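Local coordinates for ATP phosphoribosyltransferase (PDB 2VD3), which catalyses the first step of histidine biosynthesis, condensing ATP with 5-phosphoribose 1-diphosphate to phosphoribosyl-ATP, and is inhibited by the end product histidine, at the interface of chains A and B and the interface of chains A and C. Coordinates in Å, arbitrary orientation; residue numbers count along the deposited sequence, not the author numbering. Chains: chain A/B/C, ATP phosphoribosyltransferase.

Contact 1: the interface of chains A and B. Residues chain A 222, 245-248, 252, 254, 278; chain B 238-243.
Between the C-terminal regulatory domains of two long-form HisG subunits, the strands 242-246 of chains A and B pair antiparallel, and a loop of chain B that contributes to the histidine pocket lies against chain A. The side chains of A:Asp278 and B:Thr239 cross at about a right angle, which brings the threonine hydroxyl OG1 to carboxylate OD2 of A:Asp278 at 2.6 Å, on its syn lone pair. The anti lone pair of OD2 takes the amide ND2 of A:Asn222 at 2.9 Å, nearly in the amide plane, so two donors from opposite chains hold this oxygen and fix the turn of the carboxylate. B:Met238 slides past A:Asp278 in the opposite direction, its CB over the carboxylate and its sulphur SD 3.7 Å from A:Asp278 CB. B:Thr239 has OG1 beside its own backbone N (chi1 -58°), leaving CG2 directed toward A:Ser248 CB.

Along the paired strands and just past their ends, B:Val243 N donates to A:Glu245 O at 3.0 Å from above the carbonyl plane, whereas A:Leu247 N reaches B:Pro241 O at 3.1 Å almost along the C=O axis. A:Leu247 crosses B:Val243 obliquely, CD1 meeting CG2 at 3.7 Å, while the methyl CG2 of B:Thr242 lies 3.8 Å from A:Ala254 CB.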
loop_
_atom_site.group_PDB
_atom_site.type_symbol
_atom_site.label_atom_id
_atom_site.label_comp_id
_atom_site.label_asym_id
_atom_site.label_seq_id
_atom_site.Cartn_x
_atom_site.Cartn_y
_atom_site.Cartn_z
ATOM N N ASN A 222 16.862 -39.943 -24.584
ATOM C CA ASN A 222 17.862 -40.833 -25.148
ATOM C C ASN A 222 17.381 -42.282 -25.060
ATOM O O ASN A 222 17.014 -42.757 -23.985
ATOM C CB ASN A 222 19.198 -40.666 -24.418
ATOM C CG ASN A 222 19.839 -39.314 -24.670
ATOM O OD1 ASN A 222 19.748 -38.756 -25.767
ATOM N ND2 ASN A 222 20.514 -38.785 -23.652
ATOM N N GLU A 245 21.176 -38.921 -33.977
ATOM C CA GLU A 245 22.252 -39.785 -33.505
ATOM C C GLU A 245 22.824 -39.252 -32.197
ATOM O O GLU A 245 22.880 -38.035 -31.982
ATOM C CB GLU A 245 23.356 -39.897 -34.568
ATOM C CG GLU A 245 24.372 -41.021 -34.348
ATOM C CD GLU A 245 23.878 -42.398 -34.811
ATOM O OE1 GLU A 245 24.524 -43.415 -34.459
ATOM O OE2 GLU A 245 22.854 -42.471 -35.531
ATOM N N VAL A 246 23.230 -40.176 -31.326
ATOM C CA VAL A 246 23.922 -39.842 -30.085
ATOM C C VAL A 246 25.291 -40.515 -30.104
ATOM O O VAL A 246 25.390 -41.705 -30.390
ATOM C CB VAL A 246 23.107 -40.283 -28.840
ATOM C CG1 VAL A 246 23.931 -40.162 -27.557
ATOM C CG2 VAL A 246 21.831 -39.472 -28.723
ATOM N N LEU A 247 26.340 -39.748 -29.819
ATOM C CA LEU A 247 27.704 -40.286 -29.804
ATOM C C LEU A 247 28.052 -40.947 -28.466
ATOM O O LEU A 247 28.594 -40.304 -27.558
ATOM C CB LEU A 247 28.732 -39.203 -30.163
ATOM C CG LEU A 247 28.654 -38.556 -31.549
ATOM C CD1 LEU A 247 29.804 -37.575 -31.734
ATOM C CD2 LEU A 247 28.648 -39.585 -32.682
ATOM N N SER A 248 27.734 -42.237 -28.361
ATOM C CA SER A 248 27.992 -43.024 -27.151
ATOM C C SER A 248 28.506 -44.424 -27.490
ATOM O O SER A 248 28.815 -44.721 -28.650
ATOM C CB SER A 248 26.724 -43.131 -26.299
ATOM O OG SER A 248 25.790 -44.016 -26.897
ATOM N N VAL A 252 22.801 -45.476 -29.552
ATOM C CA VAL A 252 21.773 -44.684 -28.889
ATOM C C VAL A 252 21.300 -43.597 -29.840
ATOM O O VAL A 252 22.110 -42.957 -30.512
ATOM C CB VAL A 252 22.290 -44.057 -27.568
ATOM C CG1 VAL A 252 21.325 -43.000 -27.038
ATOM C CG2 VAL A 252 22.508 -45.132 -26.524
ATOM N N ALA A 254 18.497 -40.081 -30.083
ATOM C CA ALA A 254 17.742 -39.088 -29.328
ATOM C C ALA A 254 16.421 -38.870 -30.047
ATOM O O ALA A 254 16.391 -38.725 -31.270
ATOM C CB ALA A 254 18.511 -37.786 -29.227
ATOM N N ASP A 278 17.028 -39.877 -19.509
ATOM C CA ASP A 278 17.332 -38.448 -19.685
ATOM C C ASP A 278 16.181 -37.684 -20.327
ATOM O O ASP A 278 16.369 -36.927 -21.288
ATOM C CB ASP A 278 18.620 -38.270 -20.497
ATOM C CG ASP A 278 19.685 -39.280 -20.125
ATOM O OD1 ASP A 278 19.944 -39.446 -18.918
ATOM O OD2 ASP A 278 20.255 -39.908 -21.041
ATOM N N MET B 238 24.222 -36.189 -21.026
ATOM C CA MET B 238 23.625 -37.191 -20.154
ATOM C C MET B 238 24.010 -38.623 -20.524
ATOM O O MET B 238 24.426 -39.391 -19.659
ATOM C CB MET B 238 22.114 -36.977 -20.024
ATOM C CG MET B 238 21.773 -36.181 -18.771
ATOM S SD MET B 238 20.140 -35.415 -18.709
ATOM C CE MET B 238 20.110 -34.870 -17.005
ATOM N N THR B 239 23.889 -38.965 -21.803
ATOM C CA THR B 239 24.401 -40.233 -22.329
ATOM C C THR B 239 25.543 -39.953 -23.310
ATOM O O THR B 239 26.512 -40.709 -23.394
ATOM C CB THR B 239 23.283 -41.038 -23.036
ATOM O OG1 THR B 239 22.214 -41.274 -22.115
ATOM C CG2 THR B 239 23.798 -42.374 -23.533
ATOM N N GLY B 240 25.409 -38.848 -24.036
ATOM C CA GLY B 240 26.341 -38.435 -25.079
ATOM C C GLY B 240 25.694 -37.336 -25.909
ATOM O O GLY B 240 24.458 -37.269 -25.993
ATOM N N PRO B 241 26.517 -36.468 -26.532
ATOM C CA PRO B 241 25.997 -35.344 -27.313
ATOM C C PRO B 241 25.184 -35.808 -28.513
ATOM O O PRO B 241 25.513 -36.822 -29.138
ATOM C CB PRO B 241 27.265 -34.623 -27.785
ATOM C CG PRO B 241 28.341 -35.644 -27.718
ATOM C CD PRO B 241 27.990 -36.510 -26.547
ATOM N N THR B 242 24.117 -35.079 -28.812
ATOM C CA THR B 242 23.279 -35.363 -29.973
ATOM C C THR B 242 23.827 -34.565 -31.147
ATOM O O THR B 242 24.021 -33.347 -31.042
ATOM C CB THR B 242 21.790 -35.018 -29.713
ATOM O OG1 THR B 242 21.317 -35.711 -28.550
ATOM C CG2 THR B 242 20.926 -35.405 -30.895
ATOM N N VAL B 243 24.070 -35.264 -32.257
ATOM C CA VAL B 243 24.730 -34.701 -33.431
ATOM C C VAL B 243 23.826 -34.760 -34.665
ATOM O O VAL B 243 23.327 -35.828 -35.026
ATOM C CB VAL B 243 26.069 -35.435 -33.707
ATOM C CG1 VAL B 243 26.800 -34.834 -34.909
ATOM C CG2 VAL B 243 26.954 -35.391 -32.471
#

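Contact 2: the interface of chains A and B. Residues chain A 268, 272, 277-279; chain B 238, 288-289.
Hydrogen bonds dominate where the C-terminal tail of chain B lies along the C-terminal regulatory domain of chain A. A:Ile279 and B:Ile288 form an antiparallel bridge, bonded both ways: B:Ile288 N donates to A:Ile279 O at 2.7 Å in the carbonyl plane, while A:Ile279 N meets B:Ile288 O at 2.8 Å from well above its plane. Both oxygens of the terminal carboxylate of B:Pro289 are bonded. Its OXT accepts the backbone N of A:Asp278 at 2.7 Å in a nearly straight bond (168° at H), and its O takes the amine NZ of A:Lys272 at 2.6 Å on an in-plane lone pair. The lysine chain bends at chi2 and chi3 (-69° and -71°) to bring NZ to that oxygen, where the amine, if charged, would help offset the carboxylate.

Apolar contact flanks this polar row. A:Ile268, on helix 264-272, crosses B:Ile288 at about a right angle, the two CG2 methyls meeting at 3.8 Å. Each CG2 is anti to its own backbone N. At the bridge itself, A:Ile279 CB rests 4.1 Å from B:Ile288 CB. By engaging the last two residues of chain B through both backbone and side chain, the site docks its tail on the neighbouring subunit and joins the regulatory domains.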
loop_
_atom_site.group_PDB
_atom_site.type_symbol
_atom_site.label_atom_id
_atom_site.label_comp_id
_atom_site.label_asym_id
_atom_site.label_seq_id
_atom_site.Cartn_x
_atom_site.Cartn_y
_atom_site.Cartn_z
ATOM N N ILE A 268 5.824 -40.692 -19.398
ATOM C CA ILE A 268 7.078 -40.867 -18.648
ATOM C C ILE A 268 7.243 -42.305 -18.153
ATOM O O ILE A 268 8.271 -42.931 -18.408
ATOM C CB ILE A 268 7.209 -39.843 -17.470
ATOM C CG1 ILE A 268 7.403 -38.418 -18.003
ATOM C CG2 ILE A 268 8.370 -40.207 -16.536
ATOM C CD1 ILE A 268 6.892 -37.323 -17.064
ATOM N N LYS A 272 10.029 -44.854 -19.569
ATOM C CA LYS A 272 11.019 -45.449 -18.660
ATOM C C LYS A 272 11.022 -46.981 -18.705
ATOM O O LYS A 272 12.085 -47.605 -18.708
ATOM C CB LYS A 272 10.794 -44.974 -17.219
ATOM C CG LYS A 272 11.101 -43.494 -16.969
ATOM C CD LYS A 272 12.584 -43.164 -17.067
ATOM C CE LYS A 272 13.379 -43.733 -15.900
ATOM N NZ LYS A 272 14.841 -43.657 -16.178
ATOM N N ARG A 277 15.851 -42.917 -21.193
ATOM C CA ARG A 277 16.489 -42.161 -20.116
ATOM C C ARG A 277 16.665 -40.694 -20.500
ATOM O O ARG A 277 16.453 -40.320 -21.661
ATOM C CB ARG A 277 17.811 -42.812 -19.665
ATOM C CG ARG A 277 18.781 -43.222 -20.766
ATOM C CD ARG A 277 19.721 -44.310 -20.249
ATOM N NE ARG A 277 20.467 -44.988 -21.314
ATOM C CZ ARG A 277 21.775 -44.849 -21.531
ATOM N NH1 ARG A 277 22.361 -45.514 -22.525
ATOM N NH2 ARG A 277 22.504 -44.052 -20.753
ATOM N N ASP A 278 17.028 -39.877 -19.509
ATOM C CA ASP A 278 17.332 -38.448 -19.685
ATOM C C ASP A 278 16.181 -37.684 -20.327
ATOM O O ASP A 278 16.369 -36.927 -21.288
ATOM C CB ASP A 278 18.620 -38.270 -20.497
ATOM C CG ASP A 278 19.685 -39.280 -20.125
ATOM O OD1 ASP A 278 19.944 -39.446 -18.918
ATOM O OD2 ASP A 278 20.255 -39.908 -21.041
ATOM N N ILE A 279 14.986 -37.890 -19.788
ATOM C CA ILE A 279 13.790 -37.281 -20.350
ATOM C C ILE A 279 13.722 -35.791 -20.021
ATOM O O ILE A 279 13.704 -35.394 -18.852
ATOM C CB ILE A 279 12.503 -38.000 -19.910
ATOM C CG1 ILE A 279 12.628 -39.511 -20.157
ATOM C CG2 ILE A 279 11.302 -37.425 -20.660
ATOM C CD1 ILE A 279 11.564 -40.339 -19.450
ATOM N N MET B 238 24.222 -36.189 -21.026
ATOM C CA MET B 238 23.625 -37.191 -20.154
ATOM C C MET B 238 24.010 -38.623 -20.524
ATOM O O MET B 238 24.426 -39.391 -19.659
ATOM C CB MET B 238 22.114 -36.977 -20.024
ATOM C CG MET B 238 21.773 -36.181 -18.771
ATOM S SD MET B 238 20.140 -35.415 -18.709
ATOM C CE MET B 238 20.110 -34.870 -17.005
ATOM N N ILE B 288 13.662 -35.801 -16.201
ATOM C CA ILE B 288 13.363 -37.076 -15.547
ATOM C C ILE B 288 14.416 -38.088 -15.999
ATOM O O ILE B 288 14.359 -38.577 -17.129
ATOM C CB ILE B 288 11.946 -37.610 -15.891
ATOM C CG1 ILE B 288 10.919 -36.464 -16.022
ATOM C CG2 ILE B 288 11.516 -38.726 -14.887
ATOM C CD1 ILE B 288 10.265 -36.033 -14.720
ATOM N N PRO B 289 15.387 -38.400 -15.116
ATOM C CA PRO B 289 16.580 -39.127 -15.552
ATOM C C PRO B 289 16.266 -40.540 -16.029
ATOM O O PRO B 289 15.414 -41.234 -15.462
ATOM C CB PRO B 289 17.463 -39.152 -14.290
ATOM C CG PRO B 289 16.910 -38.050 -13.404
ATOM C CD PRO B 289 15.436 -38.096 -13.673
ATOM O OXT PRO B 289 16.854 -41.006 -17.013
#

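Contact 3: the interface of chains A and B. Residues chain A 14, 92-93, 161-164; chain B 32-34, 39, 41.
The carbonyl oxygen O of B:Asp32 is gripped by one firm hydrogen bond and one weak one. The hydroxyl OG of A:Ser163 approaches it in the carbonyl plane at 2.6 Å, its chi1 of -30° leaving OG beside its own backbone N. Guanidinium NH2 of A:Arg14 adds the weak bond at 3.1 Å, and NE makes another weak one to B:Thr33 O. A bend at chi3 (-79°) turns the arginine so that the carbonyl carbons of B:Asp32 and B:Thr33 lie at its in-plane edge.

The carboxylate of the same aspartate is held separately. A:Arg93 N donates to B:Asp32 OD1 at 2.7 Å in an almost straight line, but from far above the carboxylate plane. The side chains of A:Arg93 and B:Asp32 run alongside each other in the same direction, CB of the arginine 3.3 Å from OD2; its NE stays 5.3 Å from that oxygen, so any attraction between the charges is probably long-range.

Around this core, A:Arg14 crosses B:Val34 obliquely, its CD 4.0 Å from the valine CA. B:Lys41 slides past A:Thr164 in the opposite direction, CG against the methyl CG2 at 3.7 Å. The site joins a loop and the strand 39-42 of chain B to loops of chain A, probably helping to set the relative placement of the two subunits' catalytic regions.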
loop_
_atom_site.group_PDB
_atom_site.type_symbol
_atom_site.label_atom_id
_atom_site.label_comp_id
_atom_site.label_asym_id
_atom_site.label_seq_id
_atom_site.Cartn_x
_atom_site.Cartn_y
_atom_site.Cartn_z
ATOM N N ARG A 14 -7.133 -9.185 -12.384
ATOM C CA ARG A 14 -6.657 -10.519 -12.753
ATOM C C ARG A 14 -6.239 -10.664 -14.212
ATOM O O ARG A 14 -5.324 -11.424 -14.520
ATOM C CB ARG A 14 -7.693 -11.591 -12.368
ATOM C CG ARG A 14 -9.029 -11.503 -13.100
ATOM C CD ARG A 14 -10.113 -12.247 -12.346
ATOM N NE ARG A 14 -10.035 -13.690 -12.551
ATOM C CZ ARG A 14 -10.703 -14.346 -13.497
ATOM N NH1 ARG A 14 -11.500 -13.681 -14.329
ATOM N NH2 ARG A 14 -10.577 -15.667 -13.605
ATOM N N GLY A 92 -8.623 -16.461 -17.541
ATOM C CA GLY A 92 -9.578 -15.580 -16.873
ATOM C C GLY A 92 -11.004 -16.049 -17.032
ATOM O O GLY A 92 -11.911 -15.255 -17.215
ATOM N N ARG A 93 -11.194 -17.357 -16.970
ATOM C CA ARG A 93 -12.519 -17.939 -17.096
ATOM C C ARG A 93 -13.280 -17.907 -15.776
ATOM O O ARG A 93 -12.710 -18.113 -14.701
ATOM C CB ARG A 93 -12.438 -19.334 -17.702
ATOM C CG ARG A 93 -11.731 -19.279 -19.047
ATOM C CD ARG A 93 -11.861 -20.538 -19.845
ATOM N NE ARG A 93 -11.539 -20.248 -21.239
ATOM C CZ ARG A 93 -11.426 -21.164 -22.195
ATOM N NH1 ARG A 93 -11.599 -22.450 -21.920
ATOM N NH2 ARG A 93 -11.141 -20.794 -23.433
ATOM N N LEU A 161 -19.470 -13.814 -9.735
ATOM C CA LEU A 161 -18.491 -14.254 -10.708
ATOM C C LEU A 161 -17.464 -15.169 -10.026
ATOM O O LEU A 161 -16.747 -14.720 -9.145
ATOM C CB LEU A 161 -17.808 -13.016 -11.302
ATOM C CG LEU A 161 -17.193 -13.029 -12.702
ATOM C CD1 LEU A 161 -18.248 -13.298 -13.760
ATOM C CD2 LEU A 161 -16.478 -11.698 -12.949
ATOM N N SER A 162 -17.393 -16.443 -10.424
ATOM C CA SER A 162 -16.489 -17.403 -9.761
ATOM C C SER A 162 -15.998 -18.532 -10.661
ATOM O O SER A 162 -16.705 -18.943 -11.589
ATOM C CB SER A 162 -17.189 -18.028 -8.554
ATOM O OG SER A 162 -18.348 -18.731 -8.982
ATOM N N SER A 163 -14.795 -19.036 -10.368
ATOM C CA SER A 163 -14.286 -20.277 -10.975
ATOM C C SER A 163 -14.676 -21.463 -10.109
ATOM O O SER A 163 -14.931 -22.556 -10.621
ATOM C CB SER A 163 -12.761 -20.278 -11.102
ATOM O OG SER A 163 -12.230 -18.981 -11.274
ATOM N N THR A 164 -14.696 -21.236 -8.797
ATOM C CA THR A 164 -15.034 -22.254 -7.808
ATOM C C THR A 164 -16.215 -21.780 -6.978
ATOM O O THR A 164 -16.278 -20.606 -6.584
ATOM C CB THR A 164 -13.856 -22.520 -6.835
ATOM O OG1 THR A 164 -13.289 -21.273 -6.410
ATOM C CG2 THR A 164 -12.775 -23.382 -7.494
ATOM N N ASP B 32 -7.329 -19.674 -13.885
ATOM C CA ASP B 32 -8.508 -18.794 -13.802
ATOM C C ASP B 32 -8.740 -18.263 -12.387
ATOM O O ASP B 32 -9.882 -18.152 -11.927
ATOM C CB ASP B 32 -9.763 -19.506 -14.339
ATOM C CG ASP B 32 -9.636 -19.889 -15.798
ATOM O OD1 ASP B 32 -9.109 -19.073 -16.579
ATOM O OD2 ASP B 32 -10.076 -20.997 -16.171
ATOM N N THR B 33 -7.637 -17.941 -11.713
ATOM C CA THR B 33 -7.654 -17.514 -10.316
ATOM C C THR B 33 -8.284 -16.140 -10.167
ATOM O O THR B 33 -7.671 -15.129 -10.518
ATOM C CB THR B 33 -6.235 -17.467 -9.727
ATOM O OG1 THR B 33 -5.528 -18.659 -10.087
ATOM C CG2 THR B 33 -6.283 -17.316 -8.198
ATOM N N VAL B 34 -9.512 -16.121 -9.653
ATOM C CA VAL B 34 -10.196 -14.883 -9.301
ATOM C C VAL B 34 -9.579 -14.337 -8.017
ATOM O O VAL B 34 -9.202 -15.097 -7.120
ATOM C CB VAL B 34 -11.713 -15.099 -9.097
ATOM C CG1 VAL B 34 -12.462 -13.759 -9.119
ATOM C CG2 VAL B 34 -12.277 -16.035 -10.162
ATOM N N PHE B 39 -9.404 -20.265 -2.607
ATOM C CA PHE B 39 -9.118 -21.450 -3.416
ATOM C C PHE B 39 -8.960 -21.070 -4.881
ATOM O O PHE B 39 -9.490 -20.050 -5.324
ATOM C CB PHE B 39 -10.224 -22.497 -3.269
ATOM C CG PHE B 39 -10.429 -22.966 -1.864
ATOM C CD1 PHE B 39 -11.410 -22.388 -1.062
ATOM C CD2 PHE B 39 -9.637 -23.982 -1.330
ATOM C CE1 PHE B 39 -11.606 -22.822 0.246
ATOM C CE2 PHE B 39 -9.822 -24.418 -0.024
ATOM C CZ PHE B 39 -10.811 -23.838 0.768
ATOM N N LYS B 41 -8.486 -23.144 -8.936
ATOM C CA LYS B 41 -8.222 -24.286 -9.806
ATOM C C LYS B 41 -6.794 -24.204 -10.373
ATOM O O LYS B 41 -6.152 -23.145 -10.335
ATOM C CB LYS B 41 -9.259 -24.365 -10.935
ATOM C CG LYS B 41 -10.706 -24.394 -10.436
ATOM C CD LYS B 41 -11.690 -24.831 -11.508
ATOM C CE LYS B 41 -11.963 -23.738 -12.515
ATOM N NZ LYS B 41 -12.988 -24.180 -13.489
#

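Contact 4: the interface of chains A and C. Residues chain A 140-144, 152, 154; chain C 56, 59-60, 63, 65, 79.
In this patch of the two-fold A-C interface, helices 57-63 and 73-79 of chain C meet strand 138-141 and following loops of chain A, probably holding the catalytic regions of neighbouring HisG subunits together. A backbone carbonyl receives the guanidinium of C:Arg79 end-on: NH1 and NH2 both donate to A:Glu141 O, each at 2.8 Å. The oxygen lies almost in the guanidinium plane, yet the nitrogens stand above the plane of the carbonyl. Next along chain A, the backbone N of A:Thr143 is received by the carboxylate of C:Asp56, with its good bond to OD1 at 3.0 Å on the syn lone pair and a weak one to OD2.

The apolar part of the first shell gathers round C:Phe60. A:Val154 crosses the ring obliquely, CG2 meeting the ring carbon CD1 at 3.4 Å; this branch also touches C:Ala65 CB. A:Leu142 comes in at about a right angle, whereas A:Ile152 sets CD1 4.0 Å above the rim of one ring face. The opposite face carries the carbonyl oxygen of C:Asp56, again near the rim.

Contacts within chain C position these groups. A salt bridge joins C:Arg79 NH1 to C:Asp56 OD2 at 2.6 Å, probably partly offsetting the two charges and holding the arginine in place. C:Arg79 bends at chi2 (-64°), and C:Glu59 CG lies over one guanidinium face, 3.6 Å above its plane.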
loop_
_atom_site.group_PDB
_atom_site.type_symbol
_atom_site.label_atom_id
_atom_site.label_comp_id
_atom_site.label_asym_id
_atom_site.label_seq_id
_atom_site.Cartn_x
_atom_site.Cartn_y
_atom_site.Cartn_z
ATOM N N VAL A 140 -31.054 -4.877 -8.357
ATOM C CA VAL A 140 -30.371 -3.819 -7.621
ATOM C C VAL A 140 -28.870 -3.885 -7.904
ATOM O O VAL A 140 -28.214 -4.904 -7.656
ATOM C CB VAL A 140 -30.660 -3.876 -6.086
ATOM C CG1 VAL A 140 -29.893 -2.782 -5.346
ATOM C CG2 VAL A 140 -32.149 -3.728 -5.815
ATOM N N GLU A 141 -28.339 -2.793 -8.441
ATOM C CA GLU A 141 -26.928 -2.712 -8.752
ATOM C C GLU A 141 -26.136 -2.326 -7.508
ATOM O O GLU A 141 -26.465 -1.357 -6.825
ATOM C CB GLU A 141 -26.694 -1.722 -9.889
ATOM C CG GLU A 141 -25.276 -1.223 -9.989
ATOM C CD GLU A 141 -24.841 -0.981 -11.409
ATOM O OE1 GLU A 141 -23.695 -1.350 -11.731
ATOM O OE2 GLU A 141 -25.636 -0.436 -12.201
ATOM N N LEU A 142 -25.100 -3.103 -7.207
ATOM C CA LEU A 142 -24.228 -2.791 -6.093
ATOM C C LEU A 142 -22.823 -2.564 -6.613
ATOM O O LEU A 142 -22.484 -2.987 -7.718
ATOM C CB LEU A 142 -24.247 -3.899 -5.027
ATOM C CG LEU A 142 -25.561 -4.243 -4.313
ATOM C CD1 LEU A 142 -25.296 -5.211 -3.166
ATOM C CD2 LEU A 142 -26.293 -3.012 -3.808
ATOM N N THR A 143 -22.024 -1.883 -5.812
ATOM C CA THR A 143 -20.643 -1.582 -6.150
ATOM C C THR A 143 -19.786 -2.846 -6.153
ATOM O O THR A 143 -18.823 -2.952 -6.918
ATOM C CB THR A 143 -20.073 -0.554 -5.143
ATOM O OG1 THR A 143 -20.281 0.777 -5.642
ATOM C CG2 THR A 143 -18.614 -0.783 -4.911
ATOM N N GLY A 144 -20.148 -3.792 -5.287
ATOM C CA GLY A 144 -19.400 -5.036 -5.090
ATOM C C GLY A 144 -20.001 -5.810 -3.934
ATOM O O GLY A 144 -21.074 -5.453 -3.440
ATOM N N ILE A 152 -27.718 -8.492 4.799
ATOM C CA ILE A 152 -28.189 -7.171 5.252
ATOM C C ILE A 152 -29.611 -6.804 4.783
ATOM O O ILE A 152 -30.085 -5.696 5.037
ATOM C CB ILE A 152 -27.171 -6.038 4.917
ATOM C CG1 ILE A 152 -27.092 -5.789 3.404
ATOM C CG2 ILE A 152 -25.792 -6.373 5.505
ATOM C CD1 ILE A 152 -26.234 -4.588 2.980
ATOM N N VAL A 154 -30.916 -6.462 1.631
ATOM C CA VAL A 154 -31.051 -5.680 0.396
ATOM C C VAL A 154 -31.634 -6.520 -0.722
ATOM O O VAL A 154 -32.402 -6.012 -1.544
ATOM C CB VAL A 154 -29.692 -5.093 -0.078
ATOM C CG1 VAL A 154 -29.777 -4.597 -1.517
ATOM C CG2 VAL A 154 -29.253 -3.969 0.833
ATOM N N ASP C 56 -23.579 3.088 -3.029
ATOM C CA ASP C 56 -24.615 2.132 -2.658
ATOM C C ASP C 56 -25.531 2.661 -1.564
ATOM O O ASP C 56 -26.666 2.186 -1.407
ATOM C CB ASP C 56 -23.991 0.821 -2.198
ATOM C CG ASP C 56 -23.326 0.065 -3.325
ATOM O OD1 ASP C 56 -22.446 -0.776 -3.034
ATOM O OD2 ASP C 56 -23.685 0.309 -4.495
ATOM N N GLU C 59 -29.224 3.428 -2.215
ATOM C CA GLU C 59 -30.028 2.223 -2.317
ATOM C C GLU C 59 -30.266 1.556 -0.962
ATOM O O GLU C 59 -31.397 1.178 -0.637
ATOM C CB GLU C 59 -29.399 1.237 -3.303
ATOM C CG GLU C 59 -29.770 1.533 -4.750
ATOM C CD GLU C 59 -31.270 1.472 -4.977
ATOM O OE1 GLU C 59 -31.875 0.408 -4.685
ATOM O OE2 GLU C 59 -31.840 2.495 -5.427
ATOM N N PHE C 60 -29.209 1.413 -0.170
ATOM C CA PHE C 60 -29.348 0.778 1.133
ATOM C C PHE C 60 -30.412 1.501 1.975
ATOM O O PHE C 60 -31.163 0.867 2.725
ATOM C CB PHE C 60 -28.003 0.738 1.879
ATOM C CG PHE C 60 -26.968 -0.169 1.249
ATOM C CD1 PHE C 60 -27.342 -1.235 0.434
ATOM C CD2 PHE C 60 -25.613 0.034 1.500
ATOM C CE1 PHE C 60 -26.373 -2.088 -0.142
ATOM C CE2 PHE C 60 -24.642 -0.812 0.940
ATOM C CZ PHE C 60 -25.024 -1.878 0.115
ATOM N N ASP C 63 -34.200 1.128 0.260
ATOM C CA ASP C 63 -34.679 -0.251 0.366
ATOM C C ASP C 63 -34.901 -0.672 1.824
ATOM O O ASP C 63 -35.592 -1.655 2.089
ATOM C CB ASP C 63 -33.719 -1.221 -0.347
ATOM C CG ASP C 63 -33.404 -0.798 -1.788
ATOM O OD1 ASP C 63 -34.302 -0.245 -2.478
ATOM O OD2 ASP C 63 -32.241 -1.019 -2.231
ATOM N N ALA C 65 -32.398 -1.294 4.219
ATOM C CA ALA C 65 -31.266 -1.978 4.858
ATOM C C ALA C 65 -30.501 -1.051 5.803
ATOM O O ALA C 65 -29.791 -1.512 6.706
ATOM C CB ALA C 65 -30.335 -2.560 3.814
ATOM N N ARG C 79 -28.497 7.571 -8.535
ATOM C CA ARG C 79 -29.256 6.370 -8.230
ATOM C C ARG C 79 -30.733 6.573 -8.531
ATOM O O ARG C 79 -31.420 5.634 -8.926
ATOM C CB ARG C 79 -29.099 5.984 -6.760
ATOM C CG ARG C 79 -27.764 5.345 -6.406
ATOM C CD ARG C 79 -27.595 4.016 -7.110
ATOM N NE ARG C 79 -26.675 3.152 -6.387
ATOM C CZ ARG C 79 -26.562 1.842 -6.586
ATOM N NH1 ARG C 79 -25.703 1.136 -5.860
ATOM N NH2 ARG C 79 -27.315 1.234 -7.500
#

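Contacts 1 and 2 are neighbours, their C-alpha centres about 12 Å apart, and share A:Asp278 and B:Met238, so they form one continuous junction between C-terminal domains. Contact 3 joins the same two chains about 44 Å from contact 1 and 35 Å from contact 2, so the A-B pair touches at widely separated places. Contact 4 uses a different partner, chain C, about 25 Å from contact 3 and 68 Å from contact 1. Chain A thus combines a two-fold interface with one that is not an exact two-fold; repeated through the copies, these could build the deposited assembly of six subunits.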